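PDB 4EVQ: putative ABC transporter subunit, substrate-binding component from Rhodopseudomonas palustris, which binds 4-hydroxybenzoate and probably serves as the solute-binding component of an ABC importer for lignin-derived benzoate compounds. Local coordinates for residues Ala149-Ala154 / Lys206-Tyr211; Ala154-Trp159 / Val183-Ile188; Val210-Ser215 / Ile233-Pro238; Gly239-Gly244 / Asp254-Val259. All coordinates share one frame; numbering follows the deposited sequence.

Contact 1: Ala149-Ala154 / Lys206-Tyr211; sequences AGLKKA and KPDCVY
Asp208 turns its carboxylate onto the backbone of Lys152 and Lys153, and hydrogen bonds do most of the work here. Its CG sits between the backbone N and the carbonyl carbon (chi1 66°), which brings the group up to the other segment. Lys152 N gives its hydrogen to the syn lone pair of Asp208 OD2 at 2.9 Å, with a weak second bond to OD1. Lys153 N reaches Asp208 OD1, also at 2.9 Å, from well above the carboxylate plane. The return bond runs from Asp208 N to Lys153 O at 2.8 Å, and Cys209 N adds a weak one to the same oxygen. A water bridges Gly150 O and Asp208 OD2, donating to both.

Lys153 supplies the other polar link. With CG anti to the backbone N (chi1 -177°) and the chain extended beyond it, the methylene CD and CE pass Lys206 O and NZ bonds that oxygen at 2.9 Å, from above the carbonyl plane.

The apolar contacts are few: Leu151 CD1 lies 3.9 Å from Cys209 CB, while Ala154 CB meets Cys209 SG at 3.7 Å, on the side of the sheet where these two residues pair in parallel.

An alanine at Asp208 would probably leave the N-H groups of Lys152 and Lys153 without these acceptors and let the 149-154 turn shift. The carboxylate thus stands in for a strand partner where 153-159 and 209-213 begin, and the donors gathered round it would probably favour its ionised form.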
loop_
_atom_site.group_PDB
_atom_site.type_symbol
_atom_site.label_atom_id
_atom_site.label_comp_id
_atom_site.label_asym_id
_atom_site.label_seq_id
_atom_site.Cartn_x
_atom_site.Cartn_y
_atom_site.Cartn_z
ATOM N N ALA A 149 15.837 -12.349 -12.791
ATOM C CA ALA A 149 15.617 -12.124 -14.216
ATOM C C ALA A 149 16.922 -11.877 -14.996
ATOM O O ALA A 149 16.877 -11.707 -16.201
ATOM C CB ALA A 149 14.631 -10.948 -14.457
ATOM N N GLY A 150 18.054 -11.795 -14.312
ATOM C CA GLY A 150 19.334 -11.606 -14.979
ATOM C C GLY A 150 19.777 -10.169 -15.194
ATOM O O GLY A 150 20.751 -9.916 -15.884
ATOM N N LEU A 151 19.095 -9.223 -14.553
ATOM C CA LEU A 151 19.472 -7.826 -14.644
ATOM C C LEU A 151 20.623 -7.479 -13.716
ATOM O O LEU A 151 20.780 -8.075 -12.650
ATOM C CB LEU A 151 18.250 -6.975 -14.275
ATOM C CG LEU A 151 17.117 -7.157 -15.271
ATOM C CD1 LEU A 151 15.856 -6.615 -14.688
ATOM C CD2 LEU A 151 17.381 -6.524 -16.647
ATOM N N LYS A 152 21.431 -6.503 -14.120
ATOM C CA LYS A 152 22.721 -6.273 -13.495
ATOM C C LYS A 152 23.091 -4.813 -13.255
ATOM O O LYS A 152 24.052 -4.527 -12.556
ATOM C CB LYS A 152 23.867 -6.900 -14.379
ATOM C CG LYS A 152 23.760 -8.390 -14.745
ATOM C CD LYS A 152 25.109 -8.924 -15.251
ATOM C CE LYS A 152 25.762 -7.988 -16.290
ATOM N NZ LYS A 152 27.162 -8.409 -16.704
ATOM N N LYS A 153 22.381 -3.873 -13.889
ATOM C CA LYS A 153 22.849 -2.490 -13.927
ATOM C C LYS A 153 21.637 -1.548 -13.922
ATOM O O LYS A 153 21.078 -1.245 -14.961
ATOM C CB LYS A 153 23.675 -2.259 -15.188
ATOM C CG LYS A 153 24.275 -0.862 -15.316
ATOM C CD LYS A 153 24.970 -0.673 -16.685
ATOM C CE LYS A 153 25.511 0.712 -16.862
ATOM N NZ LYS A 153 26.081 0.953 -18.255
ATOM N N ALA A 154 21.243 -1.094 -12.722
ATOM C CA ALA A 154 19.999 -0.380 -12.571
ATOM C C ALA A 154 20.188 1.101 -12.341
ATOM O O ALA A 154 21.195 1.539 -11.765
ATOM C CB ALA A 154 19.234 -0.935 -11.352
ATOM N N LYS A 206 22.895 4.413 -19.596
ATOM C CA LYS A 206 22.830 3.109 -20.264
ATOM C C LYS A 206 22.678 1.920 -19.295
ATOM O O LYS A 206 23.388 0.903 -19.399
ATOM C CB LYS A 206 24.065 2.890 -21.167
ATOM C CG LYS A 206 24.174 3.931 -22.242
ATOM C CD LYS A 206 25.446 3.735 -23.101
ATOM C CE LYS A 206 25.653 4.899 -24.082
ATOM N NZ LYS A 206 26.795 4.631 -24.965
ATOM N N PRO A 207 21.708 2.013 -18.372
ATOM C CA PRO A 207 21.434 0.847 -17.539
ATOM C C PRO A 207 20.740 -0.274 -18.321
ATOM O O PRO A 207 20.244 -0.042 -19.429
ATOM C CB PRO A 207 20.485 1.431 -16.472
ATOM C CG PRO A 207 19.683 2.437 -17.229
ATOM C CD PRO A 207 20.725 3.096 -18.143
ATOM N N ASP A 208 20.690 -1.472 -17.745
ATOM C CA ASP A 208 19.889 -2.525 -18.332
ATOM C C ASP A 208 18.476 -2.641 -17.766
ATOM O O ASP A 208 17.673 -3.444 -18.234
ATOM C CB ASP A 208 20.604 -3.886 -18.315
ATOM C CG ASP A 208 20.835 -4.468 -16.931
ATOM O OD1 ASP A 208 20.328 -3.957 -15.913
ATOM O OD2 ASP A 208 21.521 -5.511 -16.817
ATOM N N CYS A 209 18.166 -1.746 -16.825
ATOM C CA CYS A 209 16.799 -1.657 -16.292
ATOM C C CYS A 209 16.668 -0.368 -15.493
ATOM O O CYS A 209 17.628 0.222 -15.025
ATOM C CB CYS A 209 16.490 -2.861 -15.369
ATOM S SG CYS A 209 17.635 -3.071 -13.977
ATOM N N VAL A 210 15.404 -0.009 -15.279
ATOM C CA VAL A 210 15.010 1.106 -14.426
ATOM C C VAL A 210 14.030 0.572 -13.386
ATOM O O VAL A 210 13.114 -0.186 -13.719
ATOM C CB VAL A 210 14.375 2.231 -15.238
ATOM C CG1 VAL A 210 13.802 3.303 -14.316
ATOM C CG2 VAL A 210 15.402 2.850 -16.186
ATOM N N TYR A 211 14.272 0.967 -12.144
ATOM C CA TYR A 211 13.360 0.708 -11.028
ATOM C C TYR A 211 12.719 2.031 -10.634
ATOM O O TYR A 211 13.426 2.958 -10.268
ATOM C CB TYR A 211 14.136 0.151 -9.842
ATOM C CG TYR A 211 13.372 -0.036 -8.541
ATOM C CD1 TYR A 211 12.651 -1.184 -8.313
ATOM C CD2 TYR A 211 13.429 0.900 -7.527
ATOM C CE1 TYR A 211 11.997 -1.371 -7.113
ATOM C CE2 TYR A 211 12.766 0.725 -6.319
ATOM C CZ TYR A 211 12.087 -0.415 -6.121
ATOM O OH TYR A 211 11.454 -0.647 -4.896
HETATM O O HOH W 1 21.324 -7.860 -18.010
#

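Contact 2: Ala154-Trp159 / Val183-Ile188. With SO4 (sulfate ion), chain E.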
loop_
_atom_site.group_PDB
_atom_site.type_symbol
_atom_site.label_atom_id
_atom_site.label_comp_id
_atom_site.label_asym_id
_atom_site.label_seq_id
_atom_site.Cartn_x
_atom_site.Cartn_y
_atom_site.Cartn_z
ATOM N N ALA A 154 21.243 -1.094 -12.722
ATOM C CA ALA A 154 19.999 -0.380 -12.571
ATOM C C ALA A 154 20.188 1.101 -12.341
ATOM O O ALA A 154 21.195 1.539 -11.765
ATOM C CB ALA A 154 19.234 -0.935 -11.352
ATOM N N VAL A 155 19.213 1.871 -12.790
ATOM C CA VAL A 155 19.015 3.230 -12.289
ATOM C C VAL A 155 17.665 3.254 -11.570
ATOM O O VAL A 155 16.709 2.632 -12.035
ATOM C CB VAL A 155 18.980 4.259 -13.440
ATOM C CG1 VAL A 155 18.526 5.655 -12.962
ATOM C CG2 VAL A 155 20.322 4.347 -14.111
ATOM N N THR A 156 17.592 3.946 -10.425
ATOM C CA THR A 156 16.326 4.106 -9.719
ATOM C C THR A 156 15.789 5.526 -9.904
ATOM O O THR A 156 16.583 6.480 -10.090
ATOM C CB THR A 156 16.417 3.811 -8.224
ATOM O OG1 THR A 156 17.152 4.836 -7.591
ATOM C CG2 THR A 156 17.049 2.470 -7.959
ATOM N N VAL A 157 14.473 5.664 -9.929
ATOM C CA VAL A 157 13.874 6.981 -9.998
ATOM C C VAL A 157 12.592 6.974 -9.147
ATOM O O VAL A 157 11.744 6.074 -9.282
ATOM C CB VAL A 157 13.641 7.409 -11.458
ATOM C CG1 VAL A 157 12.767 6.466 -12.185
ATOM C CG2 VAL A 157 13.124 8.822 -11.525
ATOM N N THR A 158 12.441 7.993 -8.329
ATOM C CA THR A 158 11.283 8.056 -7.437
ATOM C C THR A 158 11.143 9.464 -6.910
ATOM O O THR A 158 11.938 10.342 -7.230
ATOM C CB THR A 158 11.356 7.019 -6.287
ATOM O OG1 THR A 158 10.091 6.964 -5.621
ATOM C CG2 THR A 158 12.412 7.378 -5.288
ATOM N N TRP A 159 10.116 9.666 -6.098
ATOM C CA TRP A 159 9.899 10.916 -5.402
ATOM C C TRP A 159 10.744 10.996 -4.126
ATOM O O TRP A 159 10.980 9.979 -3.449
ATOM C CB TRP A 159 8.414 11.071 -5.034
ATOM C CG TRP A 159 7.540 11.556 -6.146
ATOM C CD1 TRP A 159 7.808 12.590 -6.997
ATOM C CD2 TRP A 159 6.250 11.068 -6.506
ATOM N NE1 TRP A 159 6.756 12.796 -7.824
ATOM C CE2 TRP A 159 5.770 11.885 -7.549
ATOM C CE3 TRP A 159 5.425 10.063 -6.010
ATOM C CZ2 TRP A 159 4.513 11.701 -8.134
ATOM C CZ3 TRP A 159 4.200 9.897 -6.555
ATOM C CH2 TRP A 159 3.754 10.688 -7.628
ATOM N N VAL A 183 23.641 2.196 -10.552
ATOM C CA VAL A 183 24.585 3.219 -11.000
ATOM C C VAL A 183 24.172 4.655 -10.692
ATOM O O VAL A 183 24.998 5.564 -10.747
ATOM C CB VAL A 183 24.957 3.054 -12.473
ATOM C CG1 VAL A 183 25.617 1.677 -12.693
ATOM C CG2 VAL A 183 23.812 3.265 -13.404
ATOM N N LYS A 184 22.898 4.839 -10.353
ATOM C CA LYS A 184 22.401 6.154 -9.990
ATOM C C LYS A 184 21.046 6.025 -9.346
ATOM O O LYS A 184 20.256 5.207 -9.757
ATOM C CB LYS A 184 22.288 7.051 -11.218
ATOM C CG LYS A 184 22.157 8.538 -10.930
ATOM C CD LYS A 184 23.442 9.146 -10.468
ATOM C CE LYS A 184 24.469 9.171 -11.574
ATOM N NZ LYS A 184 25.752 9.826 -11.136
ATOM N N ASP A 185 20.798 6.860 -8.342
ATOM C CA ASP A 185 19.463 7.044 -7.781
ATOM C C ASP A 185 19.029 8.473 -8.100
ATOM O O ASP A 185 19.642 9.421 -7.614
ATOM C CB ASP A 185 19.467 6.820 -6.274
ATOM C CG ASP A 185 19.954 5.450 -5.901
ATOM O OD1 ASP A 185 19.355 4.453 -6.281
ATOM O OD2 ASP A 185 21.007 5.389 -5.233
ATOM N N ILE A 186 18.002 8.607 -8.906
ATOM C CA ILE A 186 17.481 9.910 -9.284
ATOM C C ILE A 186 16.208 10.156 -8.451
ATOM O O ILE A 186 15.351 9.265 -8.307
ATOM C CB ILE A 186 17.129 9.952 -10.798
ATOM C CG1 ILE A 186 18.350 9.607 -11.660
ATOM C CG2 ILE A 186 16.527 11.282 -11.190
ATOM C CD1 ILE A 186 18.064 9.412 -13.124
ATOM N N THR A 187 16.078 11.374 -7.938
ATOM C CA THR A 187 14.873 11.756 -7.270
ATOM C C THR A 187 14.245 12.997 -7.894
ATOM O O THR A 187 14.910 13.830 -8.544
ATOM C CB THR A 187 14.989 11.954 -5.760
ATOM O OG1 THR A 187 15.846 13.045 -5.461
ATOM C CG2 THR A 187 15.482 10.679 -5.084
ATOM N N ILE A 188 12.957 13.077 -7.681
ATOM C CA ILE A 188 12.090 14.103 -8.184
ATOM C C ILE A 188 11.390 14.672 -6.942
ATOM O O ILE A 188 10.940 13.894 -6.068
ATOM C CB ILE A 188 10.986 13.384 -9.128
ATOM C CG1 ILE A 188 11.654 12.635 -10.279
ATOM C CG2 ILE A 188 10.021 14.346 -9.654
ATOM C CD1 ILE A 188 12.346 13.530 -11.305
HETATM S S SO4 E . 25.437 12.787 -8.931
HETATM O O1 SO4 E . 24.735 13.947 -8.357
HETATM O O2 SO4 E . 24.780 12.489 -10.218
HETATM O O3 SO4 E . 25.407 11.643 -8.028
HETATM O O4 SO4 E . 26.851 13.131 -9.162
HETATM O O HOH W 2 15.860 7.057 -6.582
#
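Thr156 and Asp185 make the one side-chain hydrogen bond between these parallel strands. Thr156 holds OG1 between its backbone N and carbonyl carbon (chi1 71°), from where the hydroxyl donates to the anti lone pair of Asp185 OD1 at 2.6 Å. A water gives a hydrogen to the same OG1 and another to Ile186 O, so the threonine hydroxyl is gripped twice. Asp185 OD2 has its own mate, a salt bridge to Lys172.

The face of Val155, Val157, Ile186 and Ile188 is largely apolar, with Val183 at its margin. Val155 spreads its methyls both ways: CG1 meets Ile186 CD1 at 3.8 Å, and the side chains of Val155 and Val183 cross at about a right angle, CG2 to CG2 at 3.7 Å. Farther along, the ring of Trp159 presents an edge, in plane, to Ile188 O, with CD1 3.9 Å from Ile188 CG2, while NE1 bonds to Asp192 O. Lys184, bent at chi2 and chi3, leads away to a sulfate probably left from crystallisation.

The backbones are joined by a parallel ladder of five bonds that alternate in direction, from Val183 N to Ala154 O through to Ile188 N to Thr158 O.

The pair forms a beta-alpha-beta crossover through helix 162-177, whose Val168 and Phe171 cover the Thr156 side. Helix 196-205 packs on the Val155 and Ile186 side, strand 209-213 flanks 153-159, and 181-188 is the outermost strand of the sheet.

Contact 3: Val210-Ser215 / Ile233-Pro238. With PHB (p-hydroxybenzoic acid), chain H.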
loop_
_atom_site.group_PDB
_atom_site.type_symbol
_atom_site.label_atom_id
_atom_site.label_comp_id
_atom_site.label_asym_id
_atom_site.label_seq_id
_atom_site.Cartn_x
_atom_site.Cartn_y
_atom_site.Cartn_z
ATOM N N VAL A 210 15.404 -0.009 -15.279
ATOM C CA VAL A 210 15.010 1.106 -14.426
ATOM C C VAL A 210 14.030 0.572 -13.386
ATOM O O VAL A 210 13.114 -0.186 -13.719
ATOM C CB VAL A 210 14.375 2.231 -15.238
ATOM C CG1 VAL A 210 13.802 3.303 -14.316
ATOM C CG2 VAL A 210 15.402 2.850 -16.186
ATOM N N TYR A 211 14.272 0.967 -12.144
ATOM C CA TYR A 211 13.360 0.708 -11.028
ATOM C C TYR A 211 12.719 2.031 -10.634
ATOM O O TYR A 211 13.426 2.958 -10.268
ATOM C CB TYR A 211 14.136 0.151 -9.842
ATOM C CG TYR A 211 13.372 -0.036 -8.541
ATOM C CD1 TYR A 211 12.651 -1.184 -8.313
ATOM C CD2 TYR A 211 13.429 0.900 -7.527
ATOM C CE1 TYR A 211 11.997 -1.371 -7.113
ATOM C CE2 TYR A 211 12.766 0.725 -6.319
ATOM C CZ TYR A 211 12.087 -0.415 -6.121
ATOM O OH TYR A 211 11.454 -0.647 -4.896
ATOM N N ALA A 212 11.385 2.103 -10.691
ATOM C CA ALA A 212 10.671 3.339 -10.390
ATOM C C ALA A 212 9.565 3.099 -9.383
ATOM O O ALA A 212 8.815 2.136 -9.475
ATOM C CB ALA A 212 10.077 3.938 -11.665
ATOM N N PHE A 213 9.467 4.043 -8.465
ATOM C CA PHE A 213 8.293 4.125 -7.600
ATOM C C PHE A 213 7.608 5.463 -7.819
ATOM O O PHE A 213 8.171 6.535 -7.490
ATOM C CB PHE A 213 8.544 3.914 -6.096
ATOM C CG PHE A 213 7.350 4.371 -5.236
ATOM C CD1 PHE A 213 6.149 3.726 -5.337
ATOM C CD2 PHE A 213 7.425 5.496 -4.430
ATOM C CE1 PHE A 213 5.026 4.174 -4.649
ATOM C CE2 PHE A 213 6.278 5.964 -3.748
ATOM C CZ PHE A 213 5.094 5.287 -3.874
ATOM N N PHE A 214 6.411 5.378 -8.379
ATOM C CA PHE A 214 5.437 6.490 -8.435
ATOM C C PHE A 214 4.090 5.797 -8.261
ATOM O O PHE A 214 3.973 4.566 -8.361
ATOM C CB PHE A 214 5.481 7.229 -9.780
ATOM C CG PHE A 214 6.765 7.930 -10.011
ATOM C CD1 PHE A 214 7.068 9.090 -9.359
ATOM C CD2 PHE A 214 7.726 7.386 -10.851
ATOM C CE1 PHE A 214 8.281 9.695 -9.477
ATOM C CE2 PHE A 214 8.934 7.968 -10.977
ATOM C CZ PHE A 214 9.244 9.123 -10.312
ATOM N N SER A 215 3.046 6.566 -7.974
ATOM C CA SER A 215 1.725 6.003 -7.808
ATOM C C SER A 215 0.691 7.095 -8.088
ATOM O O SER A 215 0.984 8.263 -7.912
ATOM C CB SER A 215 1.637 5.464 -6.357
ATOM O OG SER A 215 0.420 4.874 -6.068
ATOM N N ILE A 233 14.921 0.169 -22.719
ATOM C CA ILE A 233 15.352 -0.309 -21.404
ATOM C C ILE A 233 14.094 -0.746 -20.597
ATOM O O ILE A 233 13.125 0.006 -20.509
ATOM C CB ILE A 233 16.068 0.828 -20.588
ATOM C CG1 ILE A 233 17.334 1.289 -21.295
ATOM C CG2 ILE A 233 16.404 0.357 -19.161
ATOM C CD1 ILE A 233 17.832 2.679 -20.801
ATOM N N PRO A 234 14.095 -1.942 -20.044
ATOM C CA PRO A 234 12.876 -2.398 -19.345
ATOM C C PRO A 234 12.661 -1.679 -18.032
ATOM O O PRO A 234 13.559 -1.447 -17.250
ATOM C CB PRO A 234 13.144 -3.855 -19.073
ATOM C CG PRO A 234 14.599 -4.015 -19.098
ATOM C CD PRO A 234 15.123 -2.999 -20.093
ATOM N N LEU A 235 11.389 -1.328 -17.850
ATOM C CA LEU A 235 10.879 -0.658 -16.643
ATOM C C LEU A 235 10.294 -1.671 -15.685
ATOM O O LEU A 235 9.463 -2.508 -16.043
ATOM C CB LEU A 235 9.869 0.382 -17.071
ATOM C CG LEU A 235 9.195 1.183 -15.920
ATOM C CD1 LEU A 235 10.264 1.941 -15.138
ATOM C CD2 LEU A 235 8.195 2.147 -16.479
ATOM N N TRP A 236 10.716 -1.510 -14.450
ATOM C CA TRP A 236 10.267 -2.289 -13.308
ATOM C C TRP A 236 9.895 -1.375 -12.147
ATOM O O TRP A 236 10.351 -0.261 -12.057
ATOM C CB TRP A 236 11.425 -3.139 -12.812
ATOM C CG TRP A 236 11.769 -4.373 -13.594
ATOM C CD1 TRP A 236 12.400 -4.437 -14.806
ATOM C CD2 TRP A 236 11.510 -5.708 -13.195
ATOM N NE1 TRP A 236 12.546 -5.760 -15.185
ATOM C CE2 TRP A 236 12.010 -6.558 -14.217
ATOM C CE3 TRP A 236 10.901 -6.275 -12.082
ATOM C CZ2 TRP A 236 11.929 -7.933 -14.133
ATOM C CZ3 TRP A 236 10.814 -7.657 -12.018
ATOM C CH2 TRP A 236 11.360 -8.466 -13.022
ATOM N N GLY A 237 9.075 -1.894 -11.237
ATOM C CA GLY A 237 8.854 -1.203 -9.974
ATOM C C GLY A 237 8.015 -2.047 -9.062
ATOM O O GLY A 237 7.507 -3.080 -9.440
ATOM N N PRO A 238 7.861 -1.588 -7.825
ATOM C CA PRO A 238 6.765 -2.130 -7.022
ATOM C C PRO A 238 5.450 -1.879 -7.733
ATOM O O PRO A 238 5.324 -0.948 -8.495
ATOM C CB PRO A 238 6.873 -1.331 -5.721
ATOM C CG PRO A 238 7.384 0.042 -6.191
ATOM C CD PRO A 238 8.360 -0.302 -7.315
HETATM C "C1'" PHB H . 3.532 5.696 0.874
HETATM O "O1'" PHB H . 3.778 6.919 0.989
HETATM O "O2'" PHB H . 3.784 4.846 1.815
HETATM C C1 PHB H . 2.920 5.132 -0.347
HETATM C C2 PHB H . 2.157 5.959 -1.172
HETATM C C3 PHB H . 1.596 5.441 -2.329
HETATM C C4 PHB H . 1.807 4.142 -2.658
HETATM C C5 PHB H . 2.540 3.298 -1.844
HETATM C C6 PHB H . 3.089 3.816 -0.709
HETATM O O4 PHB H . 1.274 3.623 -3.779
#
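Pro238 touches two aromatics of strand 209-213 with CD and CG, crossing each at about a right angle. Its CD lies 3.8 Å from Tyr211 CE1, and its CG is 4.0 Å from Phe213 CD1. On the opposite side of the sheet Leu235 CD1 touches both Val210 CG1, at 3.9 Å, and Ala212 CB, while Val210 CG2 meets Ile233 CG2.

Three parallel-strand bonds hold these groups in register: Val210 N to Pro234 O, Trp236 N to Val210 O at 2.8 Å, and Ala212 N to Trp236 O. The pairing stops at Pro238, which has no N-H to give; Ala212 O is buried without a hydrogen-bond partner, with Gly237 CA and Pro238 CD close by. A side chain at Gly237 would run into that oxygen.

Beyond the proline, Phe213 turns its ring edge to p-hydroxybenzoic acid, CZ 3.7 Å from C4. Ser215, with OG anti to the backbone N (chi1 -179°), accepts the hydrogen of the ligand's phenol O4 at 2.7 Å. Farther out, Tyr211 stacks with Phe171, and Thr158 OG1 bonds to Phe213 O, tying it to strand 153-159.

Strand 209-213, helix 217-228 and strand 235-238 form a beta-alpha-beta unit, and its ligand contacts, Phe213 and Ser215, come toward the C-terminal side of the first strand, as in other periplasmic binding proteins, where ligands bind in the cleft at the C-terminal side of the parallel strands.

Contact 4: Gly239-Gly244 / Asp254-Val259. With PHB (p-hydroxybenzoic acid), chain H.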
loop_
_atom_site.group_PDB
_atom_site.type_symbol
_atom_site.label_atom_id
_atom_site.label_comp_id
_atom_site.label_asym_id
_atom_site.label_seq_id
_atom_site.Cartn_x
_atom_site.Cartn_y
_atom_site.Cartn_z
ATOM N N GLY A 239 4.440 -2.692 -7.490
ATOM C CA GLY A 239 3.231 -2.634 -8.269
ATOM C C GLY A 239 2.370 -1.406 -8.168
ATOM O O GLY A 239 1.464 -1.248 -8.979
ATOM N N PHE A 240 2.674 -0.552 -7.210
ATOM C CA PHE A 240 2.037 0.758 -7.144
ATOM C C PHE A 240 2.259 1.551 -8.425
ATOM O O PHE A 240 1.487 2.456 -8.736
ATOM C CB PHE A 240 2.537 1.554 -5.934
ATOM C CG PHE A 240 2.665 0.731 -4.703
ATOM C CD1 PHE A 240 1.541 0.185 -4.123
ATOM C CD2 PHE A 240 3.911 0.420 -4.186
ATOM C CE1 PHE A 240 1.665 -0.638 -3.028
ATOM C CE2 PHE A 240 4.021 -0.448 -3.090
ATOM C CZ PHE A 240 2.909 -0.968 -2.532
ATOM N N LEU A 241 3.340 1.244 -9.146
ATOM C CA LEU A 241 3.691 1.973 -10.377
ATOM C C LEU A 241 2.606 1.783 -11.422
ATOM O O LEU A 241 2.411 2.670 -12.228
ATOM C CB LEU A 241 5.013 1.409 -10.880
ATOM C CG LEU A 241 5.557 2.028 -12.161
ATOM C CD1 LEU A 241 5.854 3.504 -11.984
ATOM C CD2 LEU A 241 6.809 1.264 -12.623
ATOM N N THR A 242 1.905 0.644 -11.444
ATOM C CA THR A 242 0.886 0.385 -12.443
ATOM C C THR A 242 -0.537 0.276 -11.922
ATOM O O THR A 242 -1.490 0.422 -12.694
ATOM C CB THR A 242 1.239 -0.868 -13.279
ATOM O OG1 THR A 242 1.321 -2.035 -12.429
ATOM C CG2 THR A 242 2.573 -0.708 -13.962
ATOM N N ASP A 243 -0.704 -0.011 -10.620
ATOM C CA ASP A 243 -2.056 -0.247 -10.146
ATOM C C ASP A 243 -2.944 0.997 -10.227
ATOM O O ASP A 243 -2.585 2.060 -9.759
ATOM C CB ASP A 243 -2.054 -0.804 -8.717
ATOM C CG ASP A 243 -2.221 -2.317 -8.684
ATOM O OD1 ASP A 243 -1.505 -3.019 -9.435
ATOM O OD2 ASP A 243 -3.077 -2.826 -7.894
ATOM N N GLY A 244 -4.095 0.830 -10.859
ATOM C CA GLY A 244 -5.055 1.889 -11.036
ATOM C C GLY A 244 -4.927 2.706 -12.293
ATOM O O GLY A 244 -5.820 3.497 -12.558
ATOM N N ASP A 254 2.388 -1.584 -21.761
ATOM C CA ASP A 254 2.590 -2.984 -22.022
ATOM C C ASP A 254 4.051 -3.331 -21.807
ATOM O O ASP A 254 4.961 -2.657 -22.298
ATOM C CB ASP A 254 2.194 -3.359 -23.450
ATOM C CG ASP A 254 0.667 -3.478 -23.673
ATOM O OD1 ASP A 254 -0.060 -3.844 -22.718
ATOM O OD2 ASP A 254 0.250 -3.331 -24.870
ATOM N N GLY A 255 4.251 -4.411 -21.068
ATOM C CA GLY A 255 5.552 -4.983 -20.803
ATOM C C GLY A 255 6.225 -4.530 -19.513
ATOM O O GLY A 255 7.253 -5.061 -19.138
ATOM N N ILE A 256 5.638 -3.562 -18.817
ATOM C CA ILE A 256 6.199 -3.169 -17.529
ATOM C C ILE A 256 6.081 -4.337 -16.554
ATOM O O ILE A 256 5.035 -4.974 -16.471
ATOM C CB ILE A 256 5.477 -1.901 -16.965
ATOM C CG1 ILE A 256 5.744 -0.693 -17.874
ATOM C CG2 ILE A 256 5.917 -1.619 -15.526
ATOM C CD1 ILE A 256 4.930 0.491 -17.463
ATOM N N LYS A 257 7.145 -4.587 -15.812
ATOM C CA LYS A 257 7.177 -5.669 -14.847
ATOM C C LYS A 257 7.104 -5.069 -13.439
ATOM O O LYS A 257 7.756 -4.095 -13.128
ATOM C CB LYS A 257 8.472 -6.446 -14.973
ATOM C CG LYS A 257 8.583 -7.192 -16.291
ATOM C CD LYS A 257 8.353 -8.629 -16.100
ATOM C CE LYS A 257 8.309 -9.431 -17.391
ATOM N NZ LYS A 257 9.438 -9.257 -18.293
ATOM N N THR A 258 6.294 -5.678 -12.577
ATOM C CA THR A 258 6.177 -5.212 -11.208
ATOM C C THR A 258 6.069 -6.381 -10.254
ATOM O O THR A 258 5.787 -7.510 -10.636
ATOM C CB THR A 258 4.969 -4.264 -10.969
ATOM O OG1 THR A 258 3.737 -4.944 -11.201
ATOM C CG2 THR A 258 5.013 -3.026 -11.826
ATOM N N VAL A 259 6.341 -6.093 -8.987
ATOM C CA VAL A 259 6.116 -7.052 -7.913
ATOM C C VAL A 259 5.100 -6.456 -6.944
ATOM O O VAL A 259 5.227 -5.289 -6.551
ATOM C CB VAL A 259 7.429 -7.409 -7.219
ATOM C CG1 VAL A 259 7.176 -8.193 -5.953
ATOM C CG2 VAL A 259 8.344 -8.206 -8.169
HETATM C "C1'" PHB H . 3.532 5.696 0.874
HETATM O "O1'" PHB H . 3.778 6.919 0.989
HETATM O "O2'" PHB H . 3.784 4.846 1.815
HETATM C C1 PHB H . 2.920 5.132 -0.347
HETATM C C2 PHB H . 2.157 5.959 -1.172
HETATM C C3 PHB H . 1.596 5.441 -2.329
HETATM C C4 PHB H . 1.807 4.142 -2.658
HETATM C C5 PHB H . 2.540 3.298 -1.844
HETATM C C6 PHB H . 3.089 3.816 -0.709
HETATM O O4 PHB H . 1.274 3.623 -3.779
HETATM O O HOH W 3 2.624 -4.848 -13.615
#
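Thr242 and Thr258 reach toward each other tip to tip, Thr242 OG1 lying 3.9 Å from Thr258 CG2. Their hydroxyls do not bond directly: a water bonds Thr258 OG1 at 2.7 Å and makes a weak bond to Thr242 OG1, while Arg348 NE also holds Thr258 OG1. The side chains of Thr242 and Ile256 slide past each other in opposite directions, CG2 to CG2 at 3.8 Å, and Leu241 crosses the same isoleucine at about a right angle.

Gly239 CA lies 3.6 Å from Thr258 CB. The glycine N-H bonds Val259 O at 2.9 Å, and its own carbonyl accepts from both Thr242 N and Asp243 N, fastening the short 3-10 turn.

Phe240 points the other way, into the ligand pocket. C5 of p-hydroxybenzoic acid sits over the centre of its ring, 3.8 Å above the plane, and the phenol O4 comes 3.2 Å from Phe240 CB. An alanine here would probably leave the C5 edge of the ligand without the ring face it points into, and the ligand freer to shift, though CB would still lie near O4.

The turn follows strand 235-238 and rests on strand 257-260, which lies between 235-238 and the antiparallel 345-351; Val259 packs on helix 135-148.

All four contacts reach one mixed seven-stranded sheet, in which 181-188, 153-159, 209-213, 235-238 and 257-260 run parallel side by side. Contacts 1 and 2 share strand 153-159 and lie about 12 Å apart between centres; contact 2 falls within the chain interval that contact 1 spans. Contact 3 takes over strand 209-213 from contact 1, and contact 4 follows in series, its centre about 8 Å from that of contact 3. Contact 1 sits where its strands begin, whereas contacts 3 and 4 both touch p-hydroxybenzoic acid. Together the contacts span the five parallel strands of this lobe and bring residues of contacts 3 and 4 to the ligand.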